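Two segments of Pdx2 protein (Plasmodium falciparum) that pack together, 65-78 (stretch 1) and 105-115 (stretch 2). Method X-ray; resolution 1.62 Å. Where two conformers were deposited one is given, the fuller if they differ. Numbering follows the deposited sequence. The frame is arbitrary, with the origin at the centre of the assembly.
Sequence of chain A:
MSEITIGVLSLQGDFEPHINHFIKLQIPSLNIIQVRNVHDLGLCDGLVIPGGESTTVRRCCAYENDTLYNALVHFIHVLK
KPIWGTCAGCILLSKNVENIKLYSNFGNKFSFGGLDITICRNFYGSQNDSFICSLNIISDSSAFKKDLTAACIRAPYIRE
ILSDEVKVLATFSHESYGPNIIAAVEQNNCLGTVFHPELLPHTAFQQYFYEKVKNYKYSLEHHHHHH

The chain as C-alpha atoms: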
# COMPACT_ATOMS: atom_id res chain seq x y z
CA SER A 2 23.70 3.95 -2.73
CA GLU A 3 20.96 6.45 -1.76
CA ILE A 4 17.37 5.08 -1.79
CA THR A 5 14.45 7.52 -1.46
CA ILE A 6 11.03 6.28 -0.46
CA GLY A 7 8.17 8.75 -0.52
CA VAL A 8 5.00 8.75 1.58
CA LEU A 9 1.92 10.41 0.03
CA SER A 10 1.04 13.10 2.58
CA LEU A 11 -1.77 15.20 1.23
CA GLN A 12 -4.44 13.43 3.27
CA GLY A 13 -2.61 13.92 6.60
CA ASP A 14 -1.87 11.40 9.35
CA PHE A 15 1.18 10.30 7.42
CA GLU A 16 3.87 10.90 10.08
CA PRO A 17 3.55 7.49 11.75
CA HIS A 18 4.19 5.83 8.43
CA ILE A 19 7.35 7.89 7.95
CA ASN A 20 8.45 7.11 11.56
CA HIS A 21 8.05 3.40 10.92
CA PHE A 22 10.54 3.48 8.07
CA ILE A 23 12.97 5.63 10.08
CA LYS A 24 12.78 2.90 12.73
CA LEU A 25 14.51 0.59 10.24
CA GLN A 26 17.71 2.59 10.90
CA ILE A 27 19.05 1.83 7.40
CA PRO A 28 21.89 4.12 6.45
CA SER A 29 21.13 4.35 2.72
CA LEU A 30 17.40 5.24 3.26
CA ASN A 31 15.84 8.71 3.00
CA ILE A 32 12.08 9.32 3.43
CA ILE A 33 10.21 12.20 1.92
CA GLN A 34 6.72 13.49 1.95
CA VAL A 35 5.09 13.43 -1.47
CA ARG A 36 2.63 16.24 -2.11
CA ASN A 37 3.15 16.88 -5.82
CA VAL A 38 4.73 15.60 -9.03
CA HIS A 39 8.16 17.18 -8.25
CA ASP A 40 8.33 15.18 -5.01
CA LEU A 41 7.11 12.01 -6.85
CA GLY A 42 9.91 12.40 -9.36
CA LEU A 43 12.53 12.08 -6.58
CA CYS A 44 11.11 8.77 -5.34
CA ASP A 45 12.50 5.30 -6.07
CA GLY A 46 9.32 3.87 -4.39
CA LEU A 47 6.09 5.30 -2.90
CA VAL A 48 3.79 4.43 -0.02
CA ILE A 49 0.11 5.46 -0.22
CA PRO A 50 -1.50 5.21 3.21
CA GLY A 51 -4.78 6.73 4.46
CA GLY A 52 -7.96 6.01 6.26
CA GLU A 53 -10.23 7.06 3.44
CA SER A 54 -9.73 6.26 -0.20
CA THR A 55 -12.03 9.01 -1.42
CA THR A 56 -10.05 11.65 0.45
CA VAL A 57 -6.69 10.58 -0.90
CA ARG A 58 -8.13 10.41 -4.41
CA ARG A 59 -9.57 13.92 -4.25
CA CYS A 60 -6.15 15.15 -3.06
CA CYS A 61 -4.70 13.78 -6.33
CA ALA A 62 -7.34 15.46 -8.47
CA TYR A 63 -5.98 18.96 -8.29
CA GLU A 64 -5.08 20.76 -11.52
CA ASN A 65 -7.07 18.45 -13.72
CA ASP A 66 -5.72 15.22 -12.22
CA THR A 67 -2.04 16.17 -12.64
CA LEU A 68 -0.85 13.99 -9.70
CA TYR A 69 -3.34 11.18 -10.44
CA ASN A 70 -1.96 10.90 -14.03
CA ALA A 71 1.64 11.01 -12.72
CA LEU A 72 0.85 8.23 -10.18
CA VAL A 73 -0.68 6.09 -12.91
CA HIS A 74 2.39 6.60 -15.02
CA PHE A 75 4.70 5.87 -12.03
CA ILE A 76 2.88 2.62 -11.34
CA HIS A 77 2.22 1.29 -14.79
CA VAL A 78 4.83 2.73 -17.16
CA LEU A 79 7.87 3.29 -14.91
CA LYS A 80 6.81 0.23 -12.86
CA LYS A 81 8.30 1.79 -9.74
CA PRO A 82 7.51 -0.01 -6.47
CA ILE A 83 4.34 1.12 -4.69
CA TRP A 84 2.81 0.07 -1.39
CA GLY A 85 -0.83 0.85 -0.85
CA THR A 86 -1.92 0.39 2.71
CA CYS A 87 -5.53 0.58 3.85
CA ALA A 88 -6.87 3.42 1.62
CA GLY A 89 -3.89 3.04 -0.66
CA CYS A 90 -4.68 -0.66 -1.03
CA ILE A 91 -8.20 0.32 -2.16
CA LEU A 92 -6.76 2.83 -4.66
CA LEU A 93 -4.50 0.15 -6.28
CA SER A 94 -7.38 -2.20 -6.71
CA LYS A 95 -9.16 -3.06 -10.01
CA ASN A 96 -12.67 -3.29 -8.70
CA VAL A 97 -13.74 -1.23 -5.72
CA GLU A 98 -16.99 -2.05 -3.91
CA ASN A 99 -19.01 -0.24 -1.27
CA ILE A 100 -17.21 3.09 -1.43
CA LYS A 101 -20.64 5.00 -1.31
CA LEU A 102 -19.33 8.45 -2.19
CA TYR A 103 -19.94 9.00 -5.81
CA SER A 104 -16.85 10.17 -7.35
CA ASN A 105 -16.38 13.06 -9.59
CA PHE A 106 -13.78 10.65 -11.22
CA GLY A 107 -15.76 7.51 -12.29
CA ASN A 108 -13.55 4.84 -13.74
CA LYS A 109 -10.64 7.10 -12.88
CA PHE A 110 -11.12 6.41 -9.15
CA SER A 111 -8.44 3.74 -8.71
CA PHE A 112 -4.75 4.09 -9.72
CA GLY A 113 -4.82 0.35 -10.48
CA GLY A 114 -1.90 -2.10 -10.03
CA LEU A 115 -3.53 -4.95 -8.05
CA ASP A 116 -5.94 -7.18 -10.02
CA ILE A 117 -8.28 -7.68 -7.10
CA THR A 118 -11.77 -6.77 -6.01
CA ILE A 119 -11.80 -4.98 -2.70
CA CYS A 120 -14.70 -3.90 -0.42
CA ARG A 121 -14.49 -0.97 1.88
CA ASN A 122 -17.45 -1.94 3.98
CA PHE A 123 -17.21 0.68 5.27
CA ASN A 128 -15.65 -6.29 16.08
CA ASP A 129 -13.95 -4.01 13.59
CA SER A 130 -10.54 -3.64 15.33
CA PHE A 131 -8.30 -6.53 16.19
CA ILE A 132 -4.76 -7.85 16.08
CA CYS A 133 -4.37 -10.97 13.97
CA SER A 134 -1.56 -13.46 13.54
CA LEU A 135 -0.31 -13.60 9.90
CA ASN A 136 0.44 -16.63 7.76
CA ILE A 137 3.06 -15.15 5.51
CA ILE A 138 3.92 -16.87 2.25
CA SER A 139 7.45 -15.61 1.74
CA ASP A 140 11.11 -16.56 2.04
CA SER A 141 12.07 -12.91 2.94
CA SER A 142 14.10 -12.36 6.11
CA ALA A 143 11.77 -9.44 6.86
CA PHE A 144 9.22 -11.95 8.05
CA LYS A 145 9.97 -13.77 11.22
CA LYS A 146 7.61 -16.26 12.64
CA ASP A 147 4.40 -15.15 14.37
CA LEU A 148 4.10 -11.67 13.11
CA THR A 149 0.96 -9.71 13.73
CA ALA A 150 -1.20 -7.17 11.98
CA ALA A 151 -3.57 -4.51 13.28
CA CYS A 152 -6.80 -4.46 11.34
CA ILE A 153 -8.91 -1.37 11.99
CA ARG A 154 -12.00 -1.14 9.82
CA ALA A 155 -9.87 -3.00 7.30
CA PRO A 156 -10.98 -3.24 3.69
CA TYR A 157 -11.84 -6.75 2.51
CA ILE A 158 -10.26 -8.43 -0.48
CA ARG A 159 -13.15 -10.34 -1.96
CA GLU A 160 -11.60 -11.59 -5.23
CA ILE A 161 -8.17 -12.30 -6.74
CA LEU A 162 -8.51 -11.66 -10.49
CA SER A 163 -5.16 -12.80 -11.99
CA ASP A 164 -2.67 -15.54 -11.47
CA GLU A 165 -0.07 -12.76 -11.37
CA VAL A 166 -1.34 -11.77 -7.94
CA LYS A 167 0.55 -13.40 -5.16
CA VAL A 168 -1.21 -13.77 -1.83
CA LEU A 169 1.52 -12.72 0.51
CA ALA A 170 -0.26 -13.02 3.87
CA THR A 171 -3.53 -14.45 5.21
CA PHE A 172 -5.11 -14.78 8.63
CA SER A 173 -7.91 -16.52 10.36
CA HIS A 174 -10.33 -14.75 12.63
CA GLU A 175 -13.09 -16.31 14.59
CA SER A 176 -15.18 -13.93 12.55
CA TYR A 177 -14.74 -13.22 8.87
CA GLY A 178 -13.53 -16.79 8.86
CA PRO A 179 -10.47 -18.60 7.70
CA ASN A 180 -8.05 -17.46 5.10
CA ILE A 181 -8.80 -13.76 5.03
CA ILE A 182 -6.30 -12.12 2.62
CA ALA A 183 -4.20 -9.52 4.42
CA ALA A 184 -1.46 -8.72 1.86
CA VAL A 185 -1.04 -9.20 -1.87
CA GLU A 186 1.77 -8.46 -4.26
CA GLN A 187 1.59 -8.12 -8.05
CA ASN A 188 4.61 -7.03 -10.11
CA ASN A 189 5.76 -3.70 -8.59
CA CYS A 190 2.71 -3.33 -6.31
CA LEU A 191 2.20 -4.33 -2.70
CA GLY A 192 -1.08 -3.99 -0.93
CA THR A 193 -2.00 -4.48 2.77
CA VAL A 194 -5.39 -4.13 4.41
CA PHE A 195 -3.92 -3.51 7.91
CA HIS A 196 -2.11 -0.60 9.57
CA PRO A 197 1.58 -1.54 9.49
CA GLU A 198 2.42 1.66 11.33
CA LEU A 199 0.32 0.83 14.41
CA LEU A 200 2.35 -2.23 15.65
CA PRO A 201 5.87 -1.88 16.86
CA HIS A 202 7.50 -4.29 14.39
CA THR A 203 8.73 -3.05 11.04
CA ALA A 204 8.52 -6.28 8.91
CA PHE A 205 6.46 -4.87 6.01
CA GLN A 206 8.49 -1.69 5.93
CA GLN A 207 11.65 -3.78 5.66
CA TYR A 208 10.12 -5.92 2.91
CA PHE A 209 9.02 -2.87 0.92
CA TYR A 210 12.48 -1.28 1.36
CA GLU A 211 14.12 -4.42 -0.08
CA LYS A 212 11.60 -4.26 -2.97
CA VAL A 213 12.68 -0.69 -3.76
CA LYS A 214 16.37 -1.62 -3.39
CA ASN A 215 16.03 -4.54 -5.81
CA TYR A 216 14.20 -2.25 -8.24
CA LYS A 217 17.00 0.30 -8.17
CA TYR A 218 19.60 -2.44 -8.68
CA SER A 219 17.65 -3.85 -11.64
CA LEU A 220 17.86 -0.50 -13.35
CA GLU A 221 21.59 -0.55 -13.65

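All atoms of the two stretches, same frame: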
# COMPACT_ATOMS: atom_id res chain seq x y z
N ASN A 65 -6.60 19.31 -12.67
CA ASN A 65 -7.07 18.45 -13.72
C ASN A 65 -6.37 17.09 -13.63
O ASN A 65 -5.91 16.56 -14.61
CB ASN A 65 -6.75 19.04 -15.07
CG ASN A 65 -7.40 18.26 -16.17
OD1 ASN A 65 -8.48 17.67 -15.96
ND2 ASN A 65 -6.73 18.18 -17.32
N ASP A 66 -6.32 16.54 -12.43
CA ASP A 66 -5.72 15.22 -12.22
C ASP A 66 -4.23 15.13 -12.55
O ASP A 66 -3.72 14.03 -12.89
CB ASP A 66 -6.51 14.19 -13.03
CG ASP A 66 -7.55 13.42 -12.23
OD1 ASP A 66 -7.67 13.63 -11.01
OD2 ASP A 66 -8.30 12.56 -12.82
N THR A 67 -3.46 16.17 -12.31
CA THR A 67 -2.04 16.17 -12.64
C THR A 67 -1.34 15.06 -11.84
O THR A 67 -0.60 14.25 -12.39
CB THR A 67 -1.37 17.55 -12.40
OG1 THR A 67 -1.84 18.46 -13.43
CG2 THR A 67 0.11 17.47 -12.46
N LEU A 68 -1.58 15.03 -10.55
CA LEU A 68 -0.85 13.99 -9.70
C LEU A 68 -1.40 12.62 -9.96
O LEU A 68 -0.65 11.64 -9.99
CB LEU A 68 -0.91 14.33 -8.20
CG LEU A 68 -0.14 13.52 -7.25
CD1 LEU A 68 1.36 13.46 -7.58
CD2 LEU A 68 -0.36 14.01 -5.76
N TYR A 69 -2.72 12.46 -10.12
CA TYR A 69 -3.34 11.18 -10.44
C TYR A 69 -2.63 10.60 -11.69
O TYR A 69 -2.16 9.47 -11.72
CB TYR A 69 -4.80 11.34 -10.75
CG TYR A 69 -5.43 10.08 -11.22
CD1 TYR A 69 -5.79 9.05 -10.36
CD2 TYR A 69 -5.64 9.88 -12.56
CE1 TYR A 69 -6.37 7.86 -10.79
CE2 TYR A 69 -6.14 8.63 -13.02
CZ TYR A 69 -6.56 7.67 -12.16
OH TYR A 69 -7.06 6.45 -12.61
N ASN A 70 -2.56 11.41 -12.74
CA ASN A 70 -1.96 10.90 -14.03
C ASN A 70 -0.49 10.55 -13.80
O ASN A 70 -0.02 9.53 -14.32
CB ASN A 70 -2.08 11.90 -15.08
CG ASN A 70 -3.54 12.16 -15.50
OD1 ASN A 70 -4.31 11.27 -15.45
ND2 ASN A 70 -3.84 13.34 -15.99
N ALA A 71 0.23 11.33 -12.98
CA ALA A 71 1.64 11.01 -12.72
C ALA A 71 1.77 9.71 -11.92
O ALA A 71 2.70 8.91 -12.14
CB ALA A 71 2.35 12.20 -12.02
N LEU A 72 0.87 9.50 -10.97
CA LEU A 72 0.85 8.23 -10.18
C LEU A 72 0.57 7.02 -11.08
O LEU A 72 1.22 6.03 -10.97
CB LEU A 72 -0.12 8.37 -9.00
CG LEU A 72 0.33 9.34 -7.93
CD1 LEU A 72 -0.80 9.64 -6.94
CD2 LEU A 72 1.49 8.75 -7.16
N VAL A 73 -0.37 7.17 -12.00
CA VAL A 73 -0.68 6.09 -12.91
C VAL A 73 0.54 5.78 -13.70
O VAL A 73 0.86 4.62 -13.96
CB VAL A 73 -1.95 6.44 -13.75
CG1 VAL A 73 -2.12 5.39 -14.90
CG2 VAL A 73 -3.18 6.46 -12.87
N HIS A 74 1.19 6.81 -14.24
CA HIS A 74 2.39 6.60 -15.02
C HIS A 74 3.50 5.92 -14.18
O HIS A 74 4.23 5.03 -14.64
CB HIS A 74 2.83 7.91 -15.65
CG HIS A 74 4.16 7.87 -16.32
ND1 HIS A 74 5.29 8.32 -15.68
CD2 HIS A 74 4.54 7.55 -17.58
CE1 HIS A 74 6.31 8.26 -16.51
NE2 HIS A 74 5.89 7.68 -17.62
N PHE A 75 3.68 6.39 -12.96
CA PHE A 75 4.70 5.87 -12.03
C PHE A 75 4.47 4.38 -11.81
O PHE A 75 5.42 3.58 -11.87
CB PHE A 75 4.57 6.60 -10.72
CG PHE A 75 5.49 6.18 -9.58
CD1 PHE A 75 5.15 5.12 -8.76
CD2 PHE A 75 6.60 6.97 -9.30
CE1 PHE A 75 5.94 4.75 -7.70
CE2 PHE A 75 7.39 6.63 -8.19
CZ PHE A 75 7.01 5.55 -7.42
N ILE A 76 3.23 3.99 -11.60
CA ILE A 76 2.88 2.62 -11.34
C ILE A 76 3.02 1.73 -12.53
O ILE A 76 3.49 0.59 -12.44
CB ILE A 76 1.44 2.55 -10.77
CG1 ILE A 76 1.31 3.25 -9.43
CG2 ILE A 76 0.94 1.08 -10.57
CD1 ILE A 76 -0.10 3.63 -9.08
N HIS A 77 2.49 2.14 -13.67
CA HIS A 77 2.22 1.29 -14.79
C HIS A 77 3.13 1.42 -15.99
O HIS A 77 3.28 0.48 -16.72
CB HIS A 77 0.81 1.58 -15.31
CG HIS A 77 -0.25 1.24 -14.33
ND1 HIS A 77 -0.55 -0.07 -13.96
CD2 HIS A 77 -1.02 2.05 -13.57
CE1 HIS A 77 -1.55 -0.02 -13.07
NE2 HIS A 77 -1.82 1.23 -12.78
N VAL A 78 3.83 2.52 -16.09
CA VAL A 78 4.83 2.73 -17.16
C VAL A 78 6.24 2.61 -16.60
O VAL A 78 7.06 1.84 -17.12
CB VAL A 78 4.62 4.06 -17.90
CG1 VAL A 78 5.73 4.22 -19.02
CG2 VAL A 78 3.17 4.09 -18.55
N ASN A 105 -16.46 12.20 -8.45
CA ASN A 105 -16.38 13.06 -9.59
C ASN A 105 -15.43 12.45 -10.63
O ASN A 105 -15.33 12.99 -11.73
CB ASN A 105 -15.96 14.47 -9.12
CG ASN A 105 -14.99 14.41 -7.97
OD1 ASN A 105 -14.19 13.48 -7.93
ND2 ASN A 105 -15.05 15.34 -7.01
N PHE A 106 -14.78 11.30 -10.31
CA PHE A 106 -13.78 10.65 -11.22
C PHE A 106 -14.13 9.30 -11.91
O PHE A 106 -13.39 8.89 -12.80
CB PHE A 106 -12.46 10.45 -10.49
CG PHE A 106 -12.23 11.40 -9.37
CD1 PHE A 106 -11.74 12.65 -9.62
CD2 PHE A 106 -12.46 11.03 -8.07
CE1 PHE A 106 -11.48 13.52 -8.58
CE2 PHE A 106 -12.22 11.89 -7.03
CZ PHE A 106 -11.72 13.12 -7.30
N GLY A 107 -15.20 8.62 -11.51
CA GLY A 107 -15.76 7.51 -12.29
C GLY A 107 -14.78 6.36 -12.38
O GLY A 107 -14.32 5.85 -11.35
N ASN A 108 -14.47 5.92 -13.61
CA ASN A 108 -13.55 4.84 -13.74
C ASN A 108 -12.13 5.35 -13.60
O ASN A 108 -11.20 4.55 -13.73
CB ASN A 108 -13.78 3.98 -15.01
CG ASN A 108 -13.52 4.70 -16.29
OD1 ASN A 108 -13.92 4.23 -17.38
ND2 ASN A 108 -12.86 5.80 -16.21
N LYS A 109 -11.96 6.62 -13.23
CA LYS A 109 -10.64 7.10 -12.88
C LYS A 109 -10.46 7.14 -11.35
O LYS A 109 -9.56 7.79 -10.90
CB LYS A 109 -10.34 8.47 -13.53
CG LYS A 109 -10.11 8.47 -15.10
CD LYS A 109 -9.51 9.80 -15.71
CE LYS A 109 -8.05 10.22 -15.22
NZ LYS A 109 -7.55 11.75 -15.35
N PHE A 110 -11.29 6.46 -10.60
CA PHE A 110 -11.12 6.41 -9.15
C PHE A 110 -9.82 5.73 -8.69
O PHE A 110 -9.05 6.32 -7.94
CB PHE A 110 -12.27 5.68 -8.47
CG PHE A 110 -12.19 5.69 -6.96
CD1 PHE A 110 -12.55 6.84 -6.26
CD2 PHE A 110 -11.91 4.53 -6.23
CE1 PHE A 110 -12.53 6.84 -4.86
CE2 PHE A 110 -11.90 4.52 -4.83
CZ PHE A 110 -12.20 5.66 -4.16
N SER A 111 -9.63 4.46 -9.05
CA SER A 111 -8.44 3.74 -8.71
C SER A 111 -7.24 4.13 -9.60
O SER A 111 -7.39 4.48 -10.79
CB SER A 111 -8.65 2.25 -8.87
OG SER A 111 -7.53 1.48 -8.47
N PHE A 112 -6.06 4.03 -8.97
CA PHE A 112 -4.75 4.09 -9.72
C PHE A 112 -4.51 2.79 -10.42
O PHE A 112 -3.69 2.75 -11.37
CB PHE A 112 -3.55 4.41 -8.84
CG PHE A 112 -3.69 5.58 -7.95
CD1 PHE A 112 -3.82 6.85 -8.44
CD2 PHE A 112 -3.57 5.43 -6.58
CE1 PHE A 112 -3.93 7.96 -7.62
CE2 PHE A 112 -3.68 6.48 -5.78
CZ PHE A 112 -3.88 7.79 -6.27
N GLY A 113 -5.12 1.70 -9.96
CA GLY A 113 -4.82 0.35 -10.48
C GLY A 113 -3.48 -0.19 -9.99
O GLY A 113 -2.75 0.52 -9.28
N GLY A 114 -3.22 -1.48 -10.36
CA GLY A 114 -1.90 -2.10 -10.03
C GLY A 114 -2.07 -3.47 -9.37
O GLY A 114 -1.24 -4.33 -9.50
N LEU A 115 -3.16 -3.64 -8.63
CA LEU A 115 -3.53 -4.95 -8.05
C LEU A 115 -4.83 -5.45 -8.68
O LEU A 115 -5.88 -4.76 -8.54
CB LEU A 115 -3.71 -4.79 -6.52
CG LEU A 115 -2.43 -4.39 -5.76
CD1 LEU A 115 -2.79 -4.08 -4.36
CD2 LEU A 115 -1.39 -5.45 -5.92

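The apolar centre of this contact is Phe 112, a residue of the irregular stretch 105-115 that lies against the helix of 65-77. It loses more area to the other stretch than any other residue of the pair, 123 Å² of the 562 Å² buried on both sides together. Its CA-to-CB bond points sideways, but with chi1 at -50° (m) the ring is carried to the helix, where four side chains meet it. Tyr 69 CD1 lies 3.5 Å from Phe 112 CE1, and Leu 72 CD1 lies 3.6 Å from the same Phe 112 CE1. Ile 76 CD1 reaches Phe 112 CB at 3.5 Å, while Val 73 CG2 sits at the ring edge, a looser 4.5 Å from Phe 112 CD1. The spacing 69, 72, 73, 76 is that of residues along one side of a helix, and the unbroken i to i+4 backbone bonds, such as Val 73 N to Tyr 69 O at 2.9 Å and Ile 76 N to Leu 72 O at 2.9 Å, hold these residues in place.

The two aromatic rings are not stacked. The centroids of the Tyr 69 and Phe 112 rings are 5.5 Å apart and their planes are inclined at 30°, so they meet rim to rim, neither over the face of the other.

The backbones come closest here too: Val 73 CA and Phe 112 CA are 5.5 Å apart, against 9.3 Å between Asp 66 CA and Phe 106 CA. No hydrogen bond across the contact joins backbone to backbone; side chains of the helix instead satisfy carbonyls of the loop. Tyr 69 OH donates to Ser 111 O at 2.7 Å, with the carbonyl oxygen near the plane of the ring, so one residue supplies both an apolar ring and a polar tip. His 77 NE2 donates to Phe 112 O at 2.8 Å with an N-H...O angle of 154°, again at the ring edge. The loop's own turn is braced by Gly 113 N, which donates to Ser 111 OG at 2.8 Å.

Gly 113 and Gly 114 let the loop pass close to Ile 76 and His 77. An ideal CB on Gly 113 would lie 3.2 Å from His 77 NE2, and one on Gly 114 would lie 3.4 Å from Ile 76 CG2, both tight. Each glycine also has positive phi, and the angles at Gly 114 (131/-31) would jam a CB against the preceding carbonyl.

At the other end, Lys 109 forms the polar edge. Its CA-to-CB bond points toward the helix, and its chain passes the Tyr 69 ring, with Lys 109 CE 3.3 Å from Tyr 69 CE2. Beyond the ring, Lys 109 NZ makes a salt bridge with Asp 66 OD2 at 2.8 Å, a hydrogen bond that also pairs opposite charges. A weak hydrogen bond runs from Lys 109 NZ to Asn 70 OD1 at 3.3 Å.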